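PDB 3D4O: dipicolinate synthase subunit A from Bacillus halodurans, which probably supplies the nucleotide-binding oxidoreductase subunit of dipicolinate synthase, the enzyme that makes the dipicolinic acid of bacterial spores. Local coordinates for residues Q17-R22 / A277-A282; V8-G13 / A61-I66; V170-A175 / A195-E200; A156-L161 / L177-K182. All blocks are in the same frame, centred on the assembly; numbering follows the deposited sequence. Where two conformers were deposited one is given.

Contact 1. Residues Q17-R22 / A277-A282; sequences QLEIIR and AGRILA
Glu19 shows how a charged side chain can first serve as packing material and only at its end as a charge. Its CB sits against the backbone of the partner helix, 3.5 Å from Gly278 C. CG, anti to its carbonyl carbon, continues over Gly278 CA and the amide N of Arg279. A bend at chi2 (-54°) turns the carboxylate obliquely across the Arg279 side chain, where OE1 accepts a hydrogen bond from Arg279 NE at 3.2 Å, part of a salt bridge. The bond is not straight (147° at the hydrogen), and NE stands above the carboxylate plane, the two flat groups being turned nearly perpendicular.

Helix 15-26 of the N-terminal Rossmann-like domain here meets the C-terminal helix 274-289; segments 17-22 and 277-282 cross at 39°, their axes 7.3 Å apart at closest approach. Gly278 has no side chain, and Glu19 CB and CG lie directly on its backbone. One turn on, Ala282 CB rests 3.8 Å from Ile20 CA and close to the carbonyl of Glu19. On the buried flank Ile20, its CG1 beside the backbone N, brings CD1 to 3.9 Å from Leu281 CB; Ile20 also packs on Leu285, and Leu281 meets Ile129 of helix 127-148.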
loop_
_atom_site.group_PDB
_atom_site.type_symbol
_atom_site.label_atom_id
_atom_site.label_comp_id
_atom_site.label_asym_id
_atom_site.label_seq_id
_atom_site.Cartn_x
_atom_site.Cartn_y
_atom_site.Cartn_z
ATOM N N GLN C 17 -1.377 -15.846 -15.317
ATOM C CA GLN C 17 -1.548 -16.924 -16.306
ATOM C C GLN C 17 -2.470 -16.542 -17.454
ATOM O O GLN C 17 -2.342 -17.066 -18.565
ATOM C CB GLN C 17 -1.982 -18.237 -15.678
ATOM C CG GLN C 17 -0.815 -19.111 -15.311
ATOM C CD GLN C 17 0.051 -18.554 -14.222
ATOM O OE1 GLN C 17 -0.430 -17.912 -13.280
ATOM N NE2 GLN C 17 1.347 -18.819 -14.328
ATOM N N LEU C 18 -3.358 -15.596 -17.176
ATOM C CA LEU C 18 -4.321 -15.140 -18.177
ATOM C C LEU C 18 -3.571 -14.507 -19.361
ATOM O O LEU C 18 -4.005 -14.617 -20.507
ATOM C CB LEU C 18 -5.347 -14.141 -17.604
ATOM C CG LEU C 18 -6.297 -14.664 -16.518
ATOM C CD1 LEU C 18 -7.154 -13.531 -15.970
ATOM C CD2 LEU C 18 -7.154 -15.783 -17.044
ATOM N N GLU C 19 -2.430 -13.883 -19.065
ATOM C CA GLU C 19 -1.622 -13.214 -20.109
ATOM C C GLU C 19 -0.905 -14.261 -20.941
ATOM O O GLU C 19 -0.717 -14.135 -22.147
ATOM C CB GLU C 19 -0.577 -12.272 -19.492
ATOM C CG GLU C 19 -1.142 -11.122 -18.732
ATOM C CD GLU C 19 -2.116 -10.306 -19.533
ATOM O OE1 GLU C 19 -1.904 -10.106 -20.762
ATOM O OE2 GLU C 19 -3.087 -9.844 -18.905
ATOM N N ILE C 20 -0.515 -15.310 -20.255
ATOM C CA ILE C 20 0.190 -16.434 -20.886
ATOM C C ILE C 20 -0.794 -17.182 -21.773
ATOM O O ILE C 20 -0.501 -17.477 -22.923
ATOM C CB ILE C 20 0.815 -17.414 -19.835
ATOM C CG1 ILE C 20 1.808 -16.667 -18.925
ATOM C CG2 ILE C 20 1.522 -18.597 -20.546
ATOM C CD1 ILE C 20 2.342 -17.500 -17.769
ATOM N N ILE C 21 -1.988 -17.430 -21.247
ATOM C CA ILE C 21 -3.005 -18.187 -22.005
ATOM C C ILE C 21 -3.328 -17.440 -23.307
ATOM O O ILE C 21 -3.425 -18.031 -24.389
ATOM C CB ILE C 21 -4.317 -18.397 -21.218
ATOM C CG1 ILE C 21 -4.096 -19.295 -19.997
ATOM C CG2 ILE C 21 -5.380 -19.076 -22.101
ATOM C CD1 ILE C 21 -5.285 -19.297 -19.030
ATOM N N ARG C 22 -3.430 -16.130 -23.178
ATOM C CA ARG C 22 -3.810 -15.279 -24.310
ATOM C C ARG C 22 -2.774 -15.269 -25.421
ATOM O O ARG C 22 -3.097 -15.423 -26.594
ATOM C CB ARG C 22 -4.081 -13.834 -23.861
ATOM N N ALA C 277 3.326 -8.666 -15.032
ATOM C CA ALA C 277 4.102 -9.863 -14.700
ATOM C C ALA C 277 3.814 -11.004 -15.663
ATOM O O ALA C 277 4.702 -11.741 -16.078
ATOM C CB ALA C 277 3.833 -10.281 -13.262
ATOM N N GLY C 278 2.552 -11.150 -16.025
ATOM C CA GLY C 278 2.174 -12.222 -16.917
ATOM C C GLY C 278 2.724 -12.075 -18.326
ATOM O O GLY C 278 3.052 -13.055 -18.986
ATOM N N ARG C 279 2.772 -10.839 -18.799
ATOM C CA ARG C 279 3.226 -10.550 -20.173
ATOM C C ARG C 279 4.703 -10.819 -20.264
ATOM O O ARG C 279 5.203 -11.291 -21.280
ATOM C CB ARG C 279 2.892 -9.114 -20.608
ATOM C CG ARG C 279 1.434 -8.979 -20.958
ATOM C CD ARG C 279 1.046 -7.597 -21.462
ATOM N NE ARG C 279 -0.327 -7.602 -21.951
ATOM C CZ ARG C 279 -0.979 -6.522 -22.370
ATOM N NH1 ARG C 279 -0.383 -5.342 -22.351
ATOM N NH2 ARG C 279 -2.234 -6.622 -22.793
ATOM N N ILE C 280 5.389 -10.576 -19.169
ATOM C CA ILE C 280 6.813 -10.859 -19.146
ATOM C C ILE C 280 7.031 -12.355 -19.313
ATOM O O ILE C 280 7.847 -12.777 -20.109
ATOM C CB ILE C 280 7.476 -10.344 -17.903
ATOM C CG1 ILE C 280 7.651 -8.816 -18.042
ATOM C CG2 ILE C 280 8.832 -11.031 -17.711
ATOM C CD1 ILE C 280 8.130 -8.177 -16.766
ATOM N N LEU C 281 6.227 -13.144 -18.610
ATOM C CA LEU C 281 6.357 -14.608 -18.670
ATOM C C LEU C 281 5.953 -15.139 -20.017
ATOM O O LEU C 281 6.599 -16.051 -20.575
ATOM C CB LEU C 281 5.496 -15.275 -17.608
ATOM C CG LEU C 281 5.908 -14.896 -16.185
ATOM C CD1 LEU C 281 4.919 -15.509 -15.198
ATOM C CD2 LEU C 281 7.374 -15.354 -15.933
ATOM N N ALA C 282 4.884 -14.545 -20.536
ATOM C CA ALA C 282 4.313 -14.965 -21.823
ATOM C C ALA C 282 5.347 -14.797 -22.904
ATOM O O ALA C 282 5.571 -15.678 -23.717
ATOM C CB ALA C 282 3.023 -14.176 -22.172
#

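Contact 2. Residues V8-G13 / A61-I66; sequences VVIIGG and AILLPI. With EDO (1,2-ethanediol), chain M.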
loop_
_atom_site.group_PDB
_atom_site.type_symbol
_atom_site.label_atom_id
_atom_site.label_comp_id
_atom_site.label_asym_id
_atom_site.label_seq_id
_atom_site.Cartn_x
_atom_site.Cartn_y
_atom_site.Cartn_z
ATOM N N VAL C 8 0.502 -27.658 -25.351
ATOM C CA VAL C 8 0.888 -27.358 -23.977
ATOM C C VAL C 8 -0.288 -27.483 -23.006
ATOM O O VAL C 8 -1.441 -27.206 -23.326
ATOM C CB VAL C 8 1.569 -25.937 -23.816
ATOM C CG1 VAL C 8 2.481 -25.622 -25.003
ATOM C CG2 VAL C 8 0.549 -24.834 -23.663
ATOM N N VAL C 9 0.041 -27.963 -21.816
ATOM C CA VAL C 9 -0.925 -28.039 -20.740
ATOM C C VAL C 9 -0.522 -26.975 -19.735
ATOM O O VAL C 9 0.634 -26.879 -19.318
ATOM C CB VAL C 9 -1.037 -29.440 -20.087
ATOM C CG1 VAL C 9 0.263 -29.875 -19.459
ATOM C CG2 VAL C 9 -2.151 -29.450 -19.035
ATOM N N ILE C 10 -1.510 -26.149 -19.434
ATOM C CA ILE C 10 -1.420 -25.071 -18.483
ATOM C C ILE C 10 -2.267 -25.478 -17.307
ATOM O O ILE C 10 -3.475 -25.624 -17.408
ATOM C CB ILE C 10 -1.927 -23.736 -19.084
ATOM C CG1 ILE C 10 -1.090 -23.330 -20.308
ATOM C CG2 ILE C 10 -1.873 -22.610 -18.061
ATOM C CD1 ILE C 10 -1.344 -21.884 -20.804
ATOM N N ILE C 11 -1.596 -25.638 -16.179
ATOM C CA ILE C 11 -2.202 -26.150 -14.952
ATOM C C ILE C 11 -2.098 -25.126 -13.859
ATOM O O ILE C 11 -1.009 -24.795 -13.399
ATOM C CB ILE C 11 -1.495 -27.438 -14.507
ATOM C CG1 ILE C 11 -1.444 -28.432 -15.680
ATOM C CG2 ILE C 11 -2.221 -28.092 -13.319
ATOM C CD1 ILE C 11 -0.753 -29.743 -15.348
ATOM N N GLY C 12 -3.253 -24.625 -13.469
ATOM C CA GLY C 12 -3.365 -23.603 -12.435
ATOM C C GLY C 12 -2.651 -22.291 -12.666
ATOM O O GLY C 12 -2.104 -21.980 -13.733
ATOM N N GLY C 13 -2.681 -21.530 -11.591
ATOM C CA GLY C 13 -2.008 -20.240 -11.506
ATOM C C GLY C 13 -2.878 -19.141 -10.978
ATOM O O GLY C 13 -3.849 -19.355 -10.246
ATOM N N ALA C 61 4.665 -29.659 -23.558
ATOM C CA ALA C 61 5.046 -28.853 -22.403
ATOM C C ALA C 61 3.975 -28.653 -21.357
ATOM O O ALA C 61 2.794 -28.475 -21.642
ATOM C CB ALA C 61 5.571 -27.501 -22.858
ATOM N N ILE C 62 4.461 -28.660 -20.123
ATOM C CA ILE C 62 3.638 -28.465 -18.948
ATOM C C ILE C 62 4.011 -27.171 -18.264
ATOM O O ILE C 62 5.140 -26.987 -17.854
ATOM C CB ILE C 62 3.803 -29.636 -17.979
ATOM C CG1 ILE C 62 3.432 -30.939 -18.703
ATOM C CG2 ILE C 62 2.981 -29.400 -16.697
ATOM C CD1 ILE C 62 3.439 -32.163 -17.817
ATOM N N LEU C 63 3.035 -26.279 -18.159
ATOM C CA LEU C 63 3.223 -24.973 -17.538
ATOM C C LEU C 63 2.538 -24.914 -16.207
ATOM O O LEU C 63 1.306 -24.945 -16.095
ATOM C CB LEU C 63 2.720 -23.827 -18.441
ATOM C CG LEU C 63 3.573 -23.290 -19.607
ATOM C CD1 LEU C 63 4.271 -24.369 -20.403
ATOM C CD2 LEU C 63 2.725 -22.412 -20.545
ATOM N N LEU C 64 3.384 -24.825 -15.194
ATOM C CA LEU C 64 2.929 -24.706 -13.825
ATOM C C LEU C 64 2.993 -23.260 -13.377
ATOM O O LEU C 64 3.684 -22.435 -13.989
ATOM C CB LEU C 64 3.788 -25.565 -12.899
ATOM C CG LEU C 64 3.862 -27.060 -13.186
ATOM C CD1 LEU C 64 4.665 -27.760 -12.136
ATOM C CD2 LEU C 64 2.441 -27.626 -13.257
ATOM N N PRO C 65 2.272 -22.930 -12.301
ATOM C CA PRO C 65 2.363 -21.580 -11.802
ATOM C C PRO C 65 3.768 -21.244 -11.362
ATOM O O PRO C 65 4.632 -22.113 -11.291
ATOM C CB PRO C 65 1.452 -21.595 -10.557
ATOM C CG PRO C 65 0.602 -22.771 -10.709
ATOM C CD PRO C 65 1.371 -23.756 -11.489
ATOM N N ILE C 66 3.983 -19.979 -11.034
ATOM C CA ILE C 66 5.301 -19.549 -10.570
ATOM C C ILE C 66 5.682 -20.336 -9.328
ATOM O O ILE C 66 6.833 -20.707 -9.137
ATOM C CB ILE C 66 5.352 -18.025 -10.319
ATOM C CG1 ILE C 66 5.447 -17.288 -11.660
ATOM C CG2 ILE C 66 6.504 -17.648 -9.447
ATOM C CD1 ILE C 66 6.654 -17.649 -12.504
HETATM C C1 EDO M . 5.142 -19.543 -15.570
HETATM O O1 EDO M . 4.533 -19.939 -14.332
HETATM C C2 EDO M . 5.683 -20.750 -16.351
HETATM O O2 EDO M . 4.661 -21.751 -16.431
HETATM O O HOH W 1 0.251 -22.481 -14.974
#
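Two first torsions set the packing on the Val9 and Ile62 face of this strand pair. Val9 holds CG1 in the crowded position between its backbone N and carbonyl carbon (chi1 62°), while Ile62 keeps CG1 beside its N (chi1 -58°); the side chains lie alongside, and Val9 CG1 meets Ile62 CG1 at 3.4 Å, a close fit. On the other face Leu63, with CG anti to the carbonyl carbon, puts CD2 3.9 Å from Ile10 CG1, where both side chains touch Leu24 of helix 15-26.

Val9 bonds through both its N and its O. N donates to Ala61 O at 2.8 Å and O receives Leu63 N at 2.7 Å, after which Ile11 N closes on Leu63 O at 3.0 Å in a straight bond (179°). At the strand ends a water hydrogen-bonds to Gly12 O and Leu63 O, its protons outnumbered by acceptors, and Pro65 lays its CG 3.6 Å from Gly13 N. Both hydroxyls of an ethanediol, probably from the crystallisation liquor, grip Leu64 O. Gly12 and Gly13, both at positive phi, begin the turn into helix 15-26, and strands 7-11 and 61-63 are the central parallel pair of a Rossmann-like sheet in order 3-2-1-4-5-6.

Contact 3. Residues V170-A175 / A195-E200; sequences VARKFA and AEMGME. With EDO (1,2-ethanediol), chain L.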
loop_
_atom_site.group_PDB
_atom_site.type_symbol
_atom_site.label_atom_id
_atom_site.label_comp_id
_atom_site.label_asym_id
_atom_site.label_seq_id
_atom_site.Cartn_x
_atom_site.Cartn_y
_atom_site.Cartn_z
ATOM N N VAL C 170 13.710 -3.731 -3.491
ATOM C CA VAL C 170 12.845 -3.472 -2.346
ATOM C C VAL C 170 13.423 -2.345 -1.514
ATOM O O VAL C 170 12.747 -1.383 -1.184
ATOM C CB VAL C 170 12.610 -4.734 -1.496
ATOM C CG1 VAL C 170 12.074 -4.378 -0.091
ATOM C CG2 VAL C 170 11.659 -5.709 -2.243
ATOM N N ALA C 171 14.702 -2.448 -1.224
ATOM C CA ALA C 171 15.361 -1.442 -0.383
ATOM C C ALA C 171 15.353 -0.067 -1.072
ATOM O O ALA C 171 15.017 0.956 -0.463
ATOM C CB ALA C 171 16.761 -1.880 -0.038
ATOM N N ARG C 172 15.607 -0.072 -2.370
ATOM C CA ARG C 172 15.680 1.154 -3.170
ATOM C C ARG C 172 14.354 1.938 -3.105
ATOM O O ARG C 172 14.319 3.158 -2.974
ATOM C CB ARG C 172 16.066 0.811 -4.625
ATOM C CG ARG C 172 16.379 2.008 -5.521
ATOM C CD ARG C 172 16.981 1.599 -6.915
ATOM N NE ARG C 172 18.456 1.480 -7.023
ATOM C CZ ARG C 172 19.121 0.339 -7.258
ATOM N NH1 ARG C 172 18.438 -0.788 -7.381
ATOM N NH2 ARG C 172 20.471 0.331 -7.405
ATOM N N LYS C 173 13.272 1.208 -3.196
ATOM C CA LYS C 173 11.935 1.791 -3.161
ATOM C C LYS C 173 11.520 2.274 -1.756
ATOM O O LYS C 173 10.840 3.252 -1.627
ATOM C CB LYS C 173 10.894 0.850 -3.770
ATOM C CG LYS C 173 10.993 0.909 -5.284
ATOM C CD LYS C 173 9.996 0.030 -6.022
ATOM C CE LYS C 173 9.865 0.466 -7.526
ATOM N NZ LYS C 173 11.047 0.473 -8.403
ATOM N N PHE C 174 11.917 1.590 -0.702
ATOM C CA PHE C 174 11.550 2.092 0.613
ATOM C C PHE C 174 12.291 3.406 0.849
ATOM O O PHE C 174 11.728 4.373 1.388
ATOM C CB PHE C 174 11.760 1.072 1.730
ATOM C CG PHE C 174 10.581 0.188 1.930
ATOM C CD1 PHE C 174 9.562 0.570 2.794
ATOM C CD2 PHE C 174 10.448 -0.987 1.225
ATOM C CE1 PHE C 174 8.447 -0.211 2.956
ATOM C CE2 PHE C 174 9.350 -1.779 1.395
ATOM C CZ PHE C 174 8.339 -1.401 2.270
ATOM N N ALA C 175 13.525 3.458 0.369
ATOM C CA ALA C 175 14.364 4.631 0.556
ATOM C C ALA C 175 13.817 5.794 -0.246
ATOM O O ALA C 175 13.716 6.906 0.243
ATOM C CB ALA C 175 15.787 4.362 0.186
ATOM N N ALA C 195 26.020 0.981 0.958
ATOM C CA ALA C 195 26.586 2.269 1.373
ATOM C C ALA C 195 26.516 3.198 0.185
ATOM O O ALA C 195 26.054 4.349 0.281
ATOM C CB ALA C 195 28.031 2.113 1.818
ATOM N N GLU C 196 26.993 2.677 -0.941
ATOM C CA GLU C 196 26.953 3.452 -2.184
ATOM C C GLU C 196 25.536 3.901 -2.535
ATOM O O GLU C 196 25.323 4.944 -3.103
ATOM C CB GLU C 196 27.566 2.681 -3.355
ATOM C CG GLU C 196 27.540 3.428 -4.666
ATOM C CD GLU C 196 26.218 3.285 -5.395
ATOM O OE1 GLU C 196 25.568 2.225 -5.293
ATOM O OE2 GLU C 196 25.830 4.232 -6.079
HETATM N N MSE C 197 24.555 3.105 -2.181
HETATM C CA MSE C 197 23.165 3.481 -2.426
HETATM C C MSE C 197 22.606 4.469 -1.362
HETATM O O MSE C 197 21.437 4.848 -1.400
HETATM C CB MSE C 197 22.304 2.216 -2.518
HETATM C CG MSE C 197 22.677 1.352 -3.712
HETATM SE SE MSE C 197 21.774 -0.387 -3.749
HETATM C CE MSE C 197 19.956 0.278 -4.001
ATOM N N GLY C 198 23.463 4.897 -0.444
ATOM C CA GLY C 198 23.108 5.879 0.593
ATOM C C GLY C 198 22.226 5.297 1.663
ATOM O O GLY C 198 21.381 5.962 2.284
HETATM N N MSE C 199 22.390 4.018 1.853
HETATM C CA MSE C 199 21.643 3.348 2.873
HETATM C C MSE C 199 22.632 2.818 3.918
HETATM O O MSE C 199 23.834 2.783 3.689
HETATM C CB MSE C 199 20.801 2.230 2.267
HETATM C CG MSE C 199 19.796 2.752 1.247
HETATM SE SE MSE C 199 18.690 1.346 0.423
HETATM C CE MSE C 199 20.084 0.208 -0.179
ATOM N N GLU C 200 22.108 2.363 5.046
ATOM C CA GLU C 200 22.971 1.938 6.151
ATOM C C GLU C 200 23.199 0.437 6.129
ATOM O O GLU C 200 22.265 -0.329 6.347
ATOM C CB GLU C 200 22.382 2.345 7.514
ATOM C CG GLU C 200 23.245 1.813 8.659
ATOM C CD GLU C 200 22.665 2.038 10.056
ATOM O OE1 GLU C 200 21.635 2.743 10.221
ATOM O OE2 GLU C 200 23.272 1.486 10.993
HETATM C C1 EDO L . 18.595 4.370 -2.626
HETATM O O1 EDO L . 19.713 4.445 -3.516
HETATM C C2 EDO L . 17.675 5.573 -2.847
HETATM O O2 EDO L . 16.425 5.088 -3.316
#
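One face of the Arg172 guanidinium, in the conformer described, carries a methyl group: CE of Met197, a selenomethionine, stands 3.3 Å above the plane, over its centre. The nearest atom is Arg172 CZ, at 3.4 Å from Met197 CE, and NH2 is just as near, so the methyl sits on the cation, not at its rim. Arg172 is exposed, and both residues touch a crystal neighbour. Arg172 starts out anti to its backbone N (chi1 -171°) and bends at chi3, Met197 bends at its own chi3 (66°), and the two chains cross at about a right angle. The Phe174 ring lies away from the contact, against Val158, Val181 and Ile218 of the sheet and against helix 127-148, with Val170 O in plane at its edge.

Helices 165-176 and 188-196 flank the same side of the C-terminal Rossmann-like sheet, and the second ends in a Schellman motif in which Gly198, at positive phi, lets the chain turn back towards strand 200-203. That turn delivers Met199, also a selenomethionine, beneath the first helix. Its SE lies 3.8 Å from Ala171 CB and 4.2 Å from Ala175 CB, two small residues one turn apart. Its side chain also rests on Val181 and Val183 of strand 180-185. An ethanediol, probably from the crystallisation liquor, bridges the two backbones, donating from O1 to Met197 O at 2.8 Å and, weakly, from O2 to Arg172 O.

Contact 4. Residues A156-L161 / L177-K182; sequences ANVAVL and LGAKVK
Four backbone hydrogen bonds join segment 156-161 to segment 177-182 in parallel, and they use alternate residues of each. Lys180 N donates to Ala156 O at 2.8 Å, nearly along the C=O axis. Lys180 O in turn takes Val158 N at 2.9 Å, with the donor standing out of the carbonyl plane by 34°. Lys182 repeats the scheme two residues on: its N gives to Val158 O at 2.8 Å and its O accepts from Val160 N at 2.9 Å. Both carbonyls of the second pair also receive a CA-H...O contact, Val158 O from Val181 CA and Lys182 O from Ala159 CA, each at 3.1 Å.

The polar ends of Asn157 and Lys182 find their partners elsewhere. Asn157 turns OD1 towards the aliphatic part of Lys180, while its ND2 donates to the carbonyl of Asp213. Lys182 holds CG in the crowded position between its backbone N and carbonyl carbon (chi1 57°), 3.8 Å from Ala159 CB, and bends again at chi3 so that NZ reaches the carbonyl of Glu210. On the opposite face Val158 CG2 touches Ala179 CB at 3.5 Å.

Gly178, in a Schellman motif at the end of helix 165-176, starts the descent into the second strand, completing a beta-alpha-beta crossover. The helix packs on the face of Val160 and Val181, strand 216-219 pairs with the far edge of 157-161, and strand 200-203 with that of 180-185.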
loop_
_atom_site.group_PDB
_atom_site.type_symbol
_atom_site.label_atom_id
_atom_site.label_comp_id
_atom_site.label_asym_id
_atom_site.label_seq_id
_atom_site.Cartn_x
_atom_site.Cartn_y
_atom_site.Cartn_z
ATOM N N ALA C 156 10.168 6.333 8.936
ATOM C CA ALA C 156 10.251 5.111 9.761
ATOM C C ALA C 156 11.572 4.429 9.541
ATOM O O ALA C 156 12.238 4.671 8.557
ATOM C CB ALA C 156 9.102 4.117 9.388
ATOM N N ASN C 157 11.944 3.587 10.497
ATOM C CA ASN C 157 13.143 2.777 10.396
ATOM C C ASN C 157 12.798 1.481 9.723
ATOM O O ASN C 157 12.054 0.686 10.268
ATOM C CB ASN C 157 13.730 2.493 11.778
ATOM C CG ASN C 157 14.317 3.750 12.425
ATOM O OD1 ASN C 157 14.681 4.718 11.743
ATOM N ND2 ASN C 157 14.425 3.725 13.736
ATOM N N VAL C 158 13.363 1.265 8.542
ATOM C CA VAL C 158 13.086 0.060 7.755
ATOM C C VAL C 158 14.331 -0.702 7.440
ATOM O O VAL C 158 15.304 -0.140 6.972
ATOM C CB VAL C 158 12.408 0.442 6.397
ATOM C CG1 VAL C 158 12.221 -0.799 5.477
ATOM C CG2 VAL C 158 11.083 1.155 6.660
ATOM N N ALA C 159 14.308 -1.985 7.750
ATOM C CA ALA C 159 15.424 -2.902 7.458
ATOM C C ALA C 159 15.005 -3.861 6.381
ATOM O O ALA C 159 13.849 -4.339 6.368
ATOM C CB ALA C 159 15.832 -3.700 8.670
ATOM N N VAL C 160 15.919 -4.067 5.441
ATOM C CA VAL C 160 15.764 -5.113 4.422
ATOM C C VAL C 160 16.913 -6.085 4.649
ATOM O O VAL C 160 18.069 -5.680 4.840
ATOM C CB VAL C 160 15.795 -4.617 2.977
ATOM C CG1 VAL C 160 15.710 -5.818 2.017
ATOM C CG2 VAL C 160 14.669 -3.621 2.658
ATOM N N LEU C 161 16.594 -7.369 4.666
ATOM C CA LEU C 161 17.601 -8.412 4.903
ATOM C C LEU C 161 17.860 -9.070 3.565
ATOM O O LEU C 161 16.954 -9.653 2.960
ATOM C CB LEU C 161 17.124 -9.431 5.922
ATOM C CG LEU C 161 16.714 -8.839 7.271
ATOM C CD1 LEU C 161 16.259 -9.953 8.220
ATOM C CD2 LEU C 161 17.801 -7.995 7.923
ATOM N N LEU C 177 10.986 6.348 -0.991
ATOM C CA LEU C 177 9.737 6.754 -0.336
ATOM C C LEU C 177 9.921 7.472 1.031
ATOM O O LEU C 177 8.952 7.772 1.736
ATOM C CB LEU C 177 8.806 5.566 -0.131
ATOM C CG LEU C 177 8.062 5.043 -1.368
ATOM C CD1 LEU C 177 6.884 4.223 -0.815
ATOM C CD2 LEU C 177 7.542 6.171 -2.284
ATOM N N GLY C 178 11.165 7.737 1.402
ATOM C CA GLY C 178 11.424 8.456 2.661
ATOM C C GLY C 178 11.642 7.645 3.907
ATOM O O GLY C 178 11.804 8.203 4.975
ATOM N N ALA C 179 11.712 6.318 3.786
ATOM C CA ALA C 179 12.102 5.493 4.950
ATOM C C ALA C 179 13.598 5.626 5.230
ATOM O O ALA C 179 14.363 5.978 4.377
ATOM C CB ALA C 179 11.741 4.042 4.753
ATOM N N LYS C 180 13.994 5.387 6.466
ATOM C CA LYS C 180 15.418 5.356 6.834
ATOM C C LYS C 180 15.733 3.886 6.779
ATOM O O LYS C 180 15.388 3.113 7.654
ATOM C CB LYS C 180 15.676 5.967 8.200
ATOM C CG LYS C 180 15.429 7.456 8.212
ATOM C CD LYS C 180 15.338 8.021 9.626
ATOM C CE LYS C 180 15.159 9.566 9.599
ATOM N NZ LYS C 180 14.047 10.013 8.689
ATOM N N VAL C 181 16.363 3.532 5.683
ATOM C CA VAL C 181 16.587 2.169 5.339
ATOM C C VAL C 181 17.947 1.646 5.691
ATOM O O VAL C 181 18.973 2.245 5.414
ATOM C CB VAL C 181 16.405 1.948 3.830
ATOM C CG1 VAL C 181 16.765 0.513 3.476
ATOM C CG2 VAL C 181 14.969 2.318 3.351
ATOM N N LYS C 182 17.923 0.493 6.317
ATOM C CA LYS C 182 19.170 -0.197 6.620
ATOM C C LYS C 182 19.046 -1.560 5.994
ATOM O O LYS C 182 17.966 -2.116 5.949
ATOM C CB LYS C 182 19.455 -0.285 8.115
ATOM C CG LYS C 182 18.400 -0.957 8.946
ATOM C CD LYS C 182 18.922 -1.273 10.373
ATOM C CE LYS C 182 19.164 -0.045 11.208
ATOM N NZ LYS C 182 19.653 -0.307 12.636
#

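In the fold
From the N terminus, strand 7-11 runs into helix 15-26, and contact 2 closes first, when strand 61-63 returns beside strand 7-11. Contact 1 opens on that helix before contact 2 has closed, so the two cross, and it closes only at helix 274-289, after 254 intervening residues; the C-terminal helix is thus brought back onto the N-terminal domain, and the two contacts touch. Within this long loop lie contacts 3 and 4, which also cross and touch: 156-161 opens, 170-175 follows, 177-182 closes contact 4 and 195-200 closes contact 3. They build the start of the second Rossmann-like sheet, with centres more than 30 Å from those of contacts 1 and 2.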